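Mannan endo-1,4-beta-mannosidase (Bacillus subtilis, PDB 3CBW) hydrolyses internal beta-1,4 linkages of mannan, galactomannan and glucomannan, taking part in the breakdown of glucomannan. Local coordinates at residues A[110-115]-A[305-310]; A[174-179]-A[273-278]. The protein carries 3 engineered substitutions. All blocks are in the same frame, centred on the assembly; numbering follows the deposited sequence.

Contact 1 (A[110-115]-A[305-310]); sequences QISLHL and LAWNDE
Across the interior of the TIM barrel, strand 108-114 faces strand 301-306 and the loop that follows it, and the side chains of Gln110, Ser112 and His114 meet those of Leu305 and Trp307. The strands are not neighbours in the sheet: the CA atoms of Gln110 and Leu305 are 9.2 Å apart, and the two segments touch only through side chains. Gln110 meets Leu305 on the strands themselves. The glutamine holds CG anti to its backbone N (chi1 -177°) and then bends at chi2, which lays its amide against a single leucine methyl, with OE1 4.0 Å and NE2 4.1 Å from Leu305 CD2. Nearer the barrel mouth, the six-membered ring of Trp307 reaches inward. Ser112 OG lies at the edge of this ring, near its plane and 4.4 Å from Trp307 CH2, while His114 CE1 comes obliquely to within 4.4 Å of Trp307 CZ2. By similarity His114 and Trp307 bind substrate, so this end of the contact probably lines the substrate-binding cleft. With Gln110 OE1 hydrogen-bonded to Arg172 NE, and Ser112 OG and His114 ND1 both to Asp76 OD2, what passes between the two segments is loose van der Waals contact.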
ATOM      1  N   GLN A 110       0.683   0.942   7.388  1.00  7.36           N
ATOM      2  CA  GLN A 110       0.956   0.768   5.966  1.00  7.10           C
ATOM      3  C   GLN A 110       1.773   1.955   5.496  1.00  7.41           C
ATOM      4  O   GLN A 110       1.460   3.101   5.826  1.00  7.43           O
ATOM      5  CB  GLN A 110      -0.353   0.691   5.172  1.00  7.49           C
ATOM      6  CG  GLN A 110      -0.205   0.431   3.668  1.00  7.43           C
ATOM      7  CD  GLN A 110      -0.328   1.647   2.741  1.00  7.49           C
ATOM      8  OE1 GLN A 110      -0.592   1.460   1.551  1.00  8.38           O
ATOM      9  NE2 GLN A 110      -0.149   2.872   3.253  1.00  8.11           N
ATOM     10  N   ILE A 111       2.805   1.685   4.704  1.00  6.87           N
ATOM     11  CA  ILE A 111       3.637   2.745   4.127  1.00  7.83           C
ATOM     12  C   ILE A 111       3.695   2.647   2.607  1.00  7.63           C
ATOM     13  O   ILE A 111       3.959   1.572   2.056  1.00  8.35           O
ATOM     14  CB  ILE A 111       5.074   2.708   4.729  1.00  8.02           C
ATOM     15  CG1 ILE A 111       5.000   3.023   6.229  1.00  9.86           C
ATOM     16  CG2 ILE A 111       6.009   3.681   4.005  1.00  9.83           C
ATOM     17  CD1 ILE A 111       6.285   2.785   7.014  1.00  9.75           C
ATOM     18  N   SER A 112       3.425   3.778   1.955  1.00  7.74           N
ATOM     19  CA  SER A 112       3.646   3.950   0.516  1.00  7.57           C
ATOM     20  C   SER A 112       4.687   5.036   0.293  1.00  7.65           C
ATOM     21  O   SER A 112       5.121   5.684   1.239  1.00  8.03           O
ATOM     22  CB  SER A 112       2.343   4.312  -0.208  1.00  8.48           C
ATOM     23  OG  SER A 112       1.799   5.536   0.270  1.00  9.21           O
ATOM     24  N   LEU A 113       5.089   5.210  -0.964  1.00  7.77           N
ATOM     25  CA  LEU A 113       6.166   6.140  -1.305  1.00  7.77           C
ATOM     26  C   LEU A 113       5.899   6.888  -2.600  1.00  8.17           C
ATOM     27  O   LEU A 113       5.996   6.313  -3.689  1.00  9.03           O
ATOM     28  CB  LEU A 113       7.484   5.387  -1.482  1.00  8.13           C
ATOM     29  CG  LEU A 113       7.988   4.534  -0.310  1.00  8.60           C
ATOM     30  CD1 LEU A 113       9.065   3.558  -0.739  1.00  9.22           C
ATOM     31  CD2 LEU A 113       8.489   5.421   0.816  1.00  9.60           C
ATOM     32  N   HIS A 114       5.615   8.182  -2.499  1.00  8.09           N
ATOM     33  CA  HIS A 114       5.558   9.034  -3.700  1.00  8.23           C
ATOM     34  C   HIS A 114       6.963   9.524  -4.046  1.00  8.07           C
ATOM     35  O   HIS A 114       7.279  10.710  -3.916  1.00  9.04           O
ATOM     36  CB  HIS A 114       4.574  10.178  -3.514  1.00  8.52           C
ATOM     37  CG  HIS A 114       3.148   9.751  -3.673  1.00  8.60           C
ATOM     38  ND1 HIS A 114       2.550   8.824  -2.844  1.00  8.57           N
ATOM     39  CD2 HIS A 114       2.208  10.102  -4.585  1.00 10.15           C
ATOM     40  CE1 HIS A 114       1.299   8.634  -3.230  1.00  9.34           C
ATOM     41  NE2 HIS A 114       1.065   9.402  -4.281  1.00 10.42           N
ATOM     42  N   LEU A 115       7.812   8.602  -4.500  1.00  8.07           N
ATOM     43  CA  LEU A 115       9.236   8.860  -4.666  1.00  8.97           C
ATOM     44  C   LEU A 115       9.526   9.969  -5.647  1.00  8.73           C
ATOM     45  O   LEU A 115       8.976   9.991  -6.753  1.00  8.89           O
ATOM     46  CB  LEU A 115       9.953   7.612  -5.168  1.00  9.18           C
ATOM     47  CG  LEU A 115      10.043   6.394  -4.251  1.00  9.36           C
ATOM     48  CD1 LEU A 115      10.693   5.244  -5.032  1.00 10.81           C
ATOM     49  CD2 LEU A 115      10.850   6.733  -3.001  1.00  9.14           C
ATOM     50  N   LEU A 305      -8.135   0.426   1.848  1.00  7.89           N
ATOM     51  CA  LEU A 305      -7.499   1.619   2.399  1.00  8.03           C
ATOM     52  C   LEU A 305      -8.065   2.822   1.674  1.00  7.95           C
ATOM     53  O   LEU A 305      -7.704   3.091   0.527  1.00  8.39           O
ATOM     54  CB  LEU A 305      -5.966   1.573   2.250  1.00  9.09           C
ATOM     55  CG  LEU A 305      -5.213   2.750   2.884  1.00 10.88           C
ATOM     56  CD1 LEU A 305      -4.674   2.359   4.227  1.00 12.31           C
ATOM     57  CD2 LEU A 305      -4.078   3.280   1.995  1.00 14.89           C
ATOM     58  N   ALA A 306      -9.007   3.492   2.315  1.00  8.37           N
ATOM     59  CA  ALA A 306      -9.603   4.675   1.727  1.00  9.15           C
ATOM     60  C   ALA A 306      -8.655   5.841   1.883  1.00  9.45           C
ATOM     61  O   ALA A 306      -7.961   5.959   2.898  1.00 10.09           O
ATOM     62  CB  ALA A 306     -10.946   4.972   2.369  1.00  9.79           C
ATOM     63  N   TRP A 307      -8.608   6.708   0.881  1.00 10.56           N
ATOM     64  CA  TRP A 307      -7.729   7.868   0.983  1.00 11.37           C
ATOM     65  C   TRP A 307      -8.315   8.914   1.946  1.00 11.88           C
ATOM     66  O   TRP A 307      -9.400   8.730   2.498  1.00 12.14           O
ATOM     67  CB  TRP A 307      -7.437   8.444  -0.402  1.00 11.83           C
ATOM     68  CG  TRP A 307      -6.019   8.921  -0.590  1.00 12.15           C
ATOM     69  CD1 TRP A 307      -5.601  10.209  -0.839  1.00 13.26           C
ATOM     70  CD2 TRP A 307      -4.828   8.114  -0.554  1.00 12.12           C
ATOM     71  NE1 TRP A 307      -4.230  10.243  -0.956  1.00 12.80           N
ATOM     72  CE2 TRP A 307      -3.731   8.976  -0.801  1.00 12.53           C
ATOM     73  CE3 TRP A 307      -4.582   6.749  -0.337  1.00 10.62           C
ATOM     74  CZ2 TRP A 307      -2.410   8.517  -0.840  1.00 12.49           C
ATOM     75  CZ3 TRP A 307      -3.254   6.301  -0.361  1.00 11.18           C
ATOM     76  CH2 TRP A 307      -2.193   7.186  -0.623  1.00 11.82           C
ATOM     77  N   ASN A 308      -7.564   9.977   2.200  1.00 12.91           N
ATOM     78  CA  ASN A 308      -7.996  11.017   3.141  1.00 13.44           C
ATOM     79  C   ASN A 308      -8.670  12.177   2.408  1.00 14.35           C
ATOM     80  O   ASN A 308      -9.118  12.009   1.267  1.00 13.87           O
ATOM     81  CB  ASN A 308      -6.819  11.485   4.016  1.00 13.40           C
ATOM     82  CG  ASN A 308      -5.705  12.143   3.216  1.00 13.77           C
ATOM     83  OD1 ASN A 308      -5.664  12.082   1.987  1.00 14.10           O
ATOM     84  ND2 ASN A 308      -4.784  12.783   3.923  1.00 14.51           N
ATOM     85  N   ASP A 309      -8.745  13.339   3.061  1.00 16.07           N
ATOM     86  CA  ASP A 309      -9.327  14.548   2.470  1.00 17.25           C
ATOM     87  C   ASP A 309     -10.705  14.269   1.855  1.00 17.35           C
ATOM     88  O   ASP A 309     -11.532  13.638   2.507  1.00 17.19           O
ATOM     89  CB  ASP A 309      -8.339  15.190   1.488  1.00 18.00           C
ATOM     90  CG  ASP A 309      -7.021  15.584   2.155  1.00 19.94           C
ATOM     91  OD1 ASP A 309      -6.979  15.728   3.398  1.00 22.11           O
ATOM     92  OD2 ASP A 309      -6.025  15.757   1.427  1.00 22.52           O
ATOM     93  N   GLU A 310     -10.955  14.717   0.625  1.00 17.94           N
ATOM     94  CA  GLU A 310     -12.292  14.572   0.024  1.00 18.00           C
ATOM     95  C   GLU A 310     -12.685  13.123  -0.307  1.00 16.92           C
ATOM     96  O   GLU A 310     -13.864  12.833  -0.547  1.00 16.82           O
ATOM     97  CB  GLU A 310     -12.460  15.485  -1.203  1.00 19.20           C
ATOM     98  CG  GLU A 310     -11.514  15.190  -2.356  1.00 22.03           C
ATOM     99  CD  GLU A 310     -10.249  16.045  -2.330  1.00 25.60           C
ATOM    100  OE1 GLU A 310      -9.745  16.364  -3.429  1.00 28.48           O
ATOM    101  OE2 GLU A 310      -9.770  16.409  -1.228  1.00 25.69           O
TER

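Contact 2 (A[174-179]-A[273-278]); sequences LHEMNG and FTEVGP
The side chains of Glu176 and Glu275 cross at about a right angle, their carboxylate planes 59° apart, with Glu176 OE2 3.6 Å from Glu275 OE1. His175 also runs roughly perpendicular to Glu275, its ring turned 41° from the carboxylate and its CD2 3.6 Å from Glu275 OE2. Both glutamates are extended beyond CG, which carries their carboxylates towards each other from the two segments. Water joins the three. One molecule donates to Glu275 OE2 and is hydrogen-bonded to His175 NE2 (2.8 Å). A second donates to both Glu176 OE2 and Glu275 OE1, 2.7 Å from the latter. Further bonds hold the acids: Arg172 NH2 forms a salt bridge with Glu275 OE2, Tyr251 OH is hydrogen-bonded to Glu275 OE1, and Trp181 NE1 to Glu176 OE1. A glutamine in place of Glu275 would probably leave the Arg172 guanidinium without this anionic mate and disturb the water bridges to His175 and Glu176. By similarity Glu176 is the proton donor, Glu275 the nucleophile, and His175 helps to keep the nucleophile in position. A proton donor after the fourth barrel strand and a nucleophile on the seventh are the pattern of the retaining clan GH-A glycoside hydrolases, to which family 26 belongs.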
ATOM      1  N   LEU A 174       6.166   1.610  -5.300  1.00  7.11           N
ATOM      2  CA  LEU A 174       6.074   1.583  -6.768  1.00  7.46           C
ATOM      3  C   LEU A 174       4.679   1.207  -7.249  1.00  7.78           C
ATOM      4  O   LEU A 174       4.505   0.397  -8.164  1.00  7.88           O
ATOM      5  CB  LEU A 174       7.119   0.636  -7.357  1.00  8.28           C
ATOM      6  CG  LEU A 174       8.578   0.876  -6.984  1.00  8.64           C
ATOM      7  CD1 LEU A 174       9.418  -0.242  -7.563  1.00 10.57           C
ATOM      8  CD2 LEU A 174       9.075   2.227  -7.469  1.00  9.43           C
ATOM      9  N   HIS A 175       3.678   1.848  -6.650  1.00  7.06           N
ATOM     10  CA  HIS A 175       2.280   1.543  -6.936  1.00  7.26           C
ATOM     11  C   HIS A 175       1.806   2.182  -8.244  1.00  7.20           C
ATOM     12  O   HIS A 175       2.448   3.092  -8.786  1.00  7.34           O
ATOM     13  CB  HIS A 175       1.415   1.990  -5.756  1.00  7.48           C
ATOM     14  CG  HIS A 175       1.437   3.461  -5.497  1.00  7.23           C
ATOM     15  ND1 HIS A 175       2.583   4.158  -5.160  1.00  8.78           N
ATOM     16  CD2 HIS A 175       0.420   4.355  -5.450  1.00  7.98           C
ATOM     17  CE1 HIS A 175       2.267   5.429  -4.966  1.00  8.92           C
ATOM     18  NE2 HIS A 175       0.961   5.571  -5.117  1.00  8.59           N
ATOM     19  N   GLU A 176       0.689   1.679  -8.760  1.00  7.30           N
ATOM     20  CA  GLU A 176       0.054   2.244  -9.962  1.00  7.71           C
ATOM     21  C   GLU A 176       1.009   2.319 -11.149  1.00  7.39           C
ATOM     22  O   GLU A 176       0.982   3.266 -11.937  1.00  7.75           O
ATOM     23  CB  GLU A 176      -0.585   3.605  -9.673  1.00  7.67           C
ATOM     24  CG  GLU A 176      -1.665   3.497  -8.605  1.00  8.88           C
ATOM     25  CD  GLU A 176      -2.196   4.825  -8.091  1.00  8.31           C
ATOM     26  OE1 GLU A 176      -1.928   5.890  -8.694  1.00  9.87           O
ATOM     27  OE2 GLU A 176      -2.890   4.800  -7.038  1.00  8.22           O
ATOM     28  N   MET A 177       1.844   1.297 -11.266  1.00  7.77           N
ATOM     29  CA  MET A 177       2.877   1.229 -12.283  1.00  7.81           C
ATOM     30  C   MET A 177       2.330   1.042 -13.698  1.00  8.27           C
ATOM     31  O   MET A 177       3.040   1.317 -14.667  1.00  8.60           O
ATOM     32  CB  MET A 177       3.872   0.121 -11.932  1.00  8.65           C
ATOM     33  CG  MET A 177       3.408  -1.322 -12.215  1.00  8.61           C
ATOM     34  SD  MET A 177       1.873  -2.009 -11.397  1.00  6.00           S
ATOM     35  CE  MET A 177       2.369  -1.963  -9.620  1.00  9.02           C
ATOM     36  N   ASN A 178       1.092   0.557 -13.815  1.00  7.58           N
ATOM     37  CA  ASN A 178       0.429   0.460 -15.115  1.00  7.51           C
ATOM     38  C   ASN A 178      -0.233   1.774 -15.514  1.00  8.23           C
ATOM     39  O   ASN A 178      -0.755   1.888 -16.624  1.00  9.04           O
ATOM     40  CB  ASN A 178      -0.574  -0.704 -15.153  1.00  7.54           C
ATOM     41  CG  ASN A 178      -1.660  -0.581 -14.105  1.00  8.13           C
ATOM     42  OD1 ASN A 178      -1.431  -0.038 -13.028  1.00  8.18           O
ATOM     43  ND2 ASN A 178      -2.830  -1.146 -14.389  1.00  9.10           N
ATOM     44  N   GLY A 179      -0.199   2.755 -14.608  1.00  8.31           N
ATOM     45  CA  GLY A 179      -0.591   4.117 -14.943  1.00  8.98           C
ATOM     46  C   GLY A 179       0.569   4.853 -15.588  1.00  9.59           C
ATOM     47  O   GLY A 179       1.712   4.381 -15.592  1.00 11.75           O
ATOM     48  N   PHE A 273      -8.023  -4.075  -1.664  1.00  6.90           N
ATOM     49  CA  PHE A 273      -8.197  -2.769  -2.299  1.00  6.65           C
ATOM     50  C   PHE A 273      -7.243  -1.790  -1.638  1.00  7.07           C
ATOM     51  O   PHE A 273      -7.520  -1.225  -0.577  1.00  7.98           O
ATOM     52  CB  PHE A 273      -9.656  -2.303  -2.226  1.00  7.72           C
ATOM     53  CG  PHE A 273     -10.521  -2.964  -3.261  1.00  7.57           C
ATOM     54  CD1 PHE A 273     -10.357  -2.642  -4.605  1.00  8.97           C
ATOM     55  CD2 PHE A 273     -11.425  -3.950  -2.925  1.00  8.18           C
ATOM     56  CE1 PHE A 273     -11.100  -3.269  -5.591  1.00 10.18           C
ATOM     57  CE2 PHE A 273     -12.191  -4.574  -3.917  1.00  9.63           C
ATOM     58  CZ  PHE A 273     -12.010  -4.236  -5.248  1.00 10.13           C
ATOM     59  N   THR A 274      -6.068  -1.679  -2.240  1.00  7.16           N
ATOM     60  CA  THR A 274      -4.922  -1.046  -1.616  1.00  7.50           C
ATOM     61  C   THR A 274      -5.021   0.478  -1.565  1.00  7.69           C
ATOM     62  O   THR A 274      -4.317   1.101  -0.777  1.00  7.81           O
ATOM     63  CB  THR A 274      -3.640  -1.527  -2.300  1.00  7.69           C
ATOM     64  OG1 THR A 274      -3.823  -1.492  -3.717  1.00  8.36           O
ATOM     65  CG2 THR A 274      -3.336  -2.958  -1.889  1.00  8.97           C
ATOM     66  N   GLU A 275      -5.880   1.057  -2.404  1.00  8.15           N
ATOM     67  CA  GLU A 275      -6.363   2.448  -2.304  1.00  9.52           C
ATOM     68  C   GLU A 275      -7.778   2.452  -2.814  1.00 10.47           C
ATOM     69  O   GLU A 275      -8.115   1.732  -3.764  1.00 11.78           O
ATOM     70  CB  GLU A 275      -5.592   3.422  -3.180  1.00 10.45           C
ATOM     71  CG  GLU A 275      -4.233   3.725  -2.694  1.00 10.12           C
ATOM     72  CD  GLU A 275      -3.591   4.960  -3.344  1.00 10.66           C
ATOM     73  OE1 GLU A 275      -4.275   5.865  -3.869  1.00 13.14           O
ATOM     74  OE2 GLU A 275      -2.367   5.024  -3.329  1.00  9.74           O
ATOM     75  N   VAL A 276      -8.633   3.247  -2.194  1.00  9.78           N
ATOM     76  CA  VAL A 276      -9.995   3.420  -2.696  1.00 10.92           C
ATOM     77  C   VAL A 276     -10.441   4.851  -2.476  1.00 10.64           C
ATOM     78  O   VAL A 276     -10.072   5.491  -1.494  1.00  9.94           O
ATOM     79  CB  VAL A 276     -11.022   2.411  -2.061  1.00 12.08           C
ATOM     80  CG1 VAL A 276     -11.052   2.491  -0.581  1.00 12.66           C
ATOM     81  CG2 VAL A 276     -12.441   2.641  -2.580  1.00 14.97           C
ATOM     82  N   GLY A 277     -11.233   5.351  -3.408  1.00 11.10           N
ATOM     83  CA  GLY A 277     -11.975   6.570  -3.170  1.00 11.57           C
ATOM     84  C   GLY A 277     -12.810   6.944  -4.364  1.00 12.03           C
ATOM     85  O   GLY A 277     -12.729   6.319  -5.427  1.00 11.05           O
ATOM     86  N   PRO A 278     -13.638   7.981  -4.197  1.00 12.54           N
ATOM     87  CA  PRO A 278     -14.415   8.509  -5.302  1.00 13.73           C
ATOM     88  C   PRO A 278     -13.541   9.051  -6.424  1.00 15.18           C
ATOM     89  O   PRO A 278     -12.518   9.700  -6.174  1.00 15.22           O
ATOM     90  CB  PRO A 278     -15.235   9.637  -4.661  1.00 14.01           C
ATOM     91  CG  PRO A 278     -14.617   9.911  -3.361  1.00 13.89           C
ATOM     92  CD  PRO A 278     -13.904   8.677  -2.927  1.00 12.90           C
TER
HETATM   93  O   HOH W   1      -1.204   7.178  -4.369  1.00 12.20           O
HETATM   94  O   HOH W   2      -3.543   7.423  -5.985  1.00 25.49           O

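How the contacts relate
From the N terminus the chain first reaches 110-115, on strand 108-114, and then 174-179, in the loop after strand 169-172. It next enters 273-278, which closes contact 2 over 93 intervening residues, and contact 1 is completed later by 305-310, over 189. The shorter closure thus lies wholly within the longer one, and the two do not cross. Both span the barrel interior, and they share a wall: strands 271-278 and 301-306 are parallel neighbours, with probable hydrogen bonds from Leu305 N to Phe273 O and from Val276 N to Leu305 O. Trp307 CZ3 packs 3.3 Å from Glu275 CD, bringing the substrate-binding tryptophan of contact 1, assigned by similarity, against the probable nucleophile of contact 2.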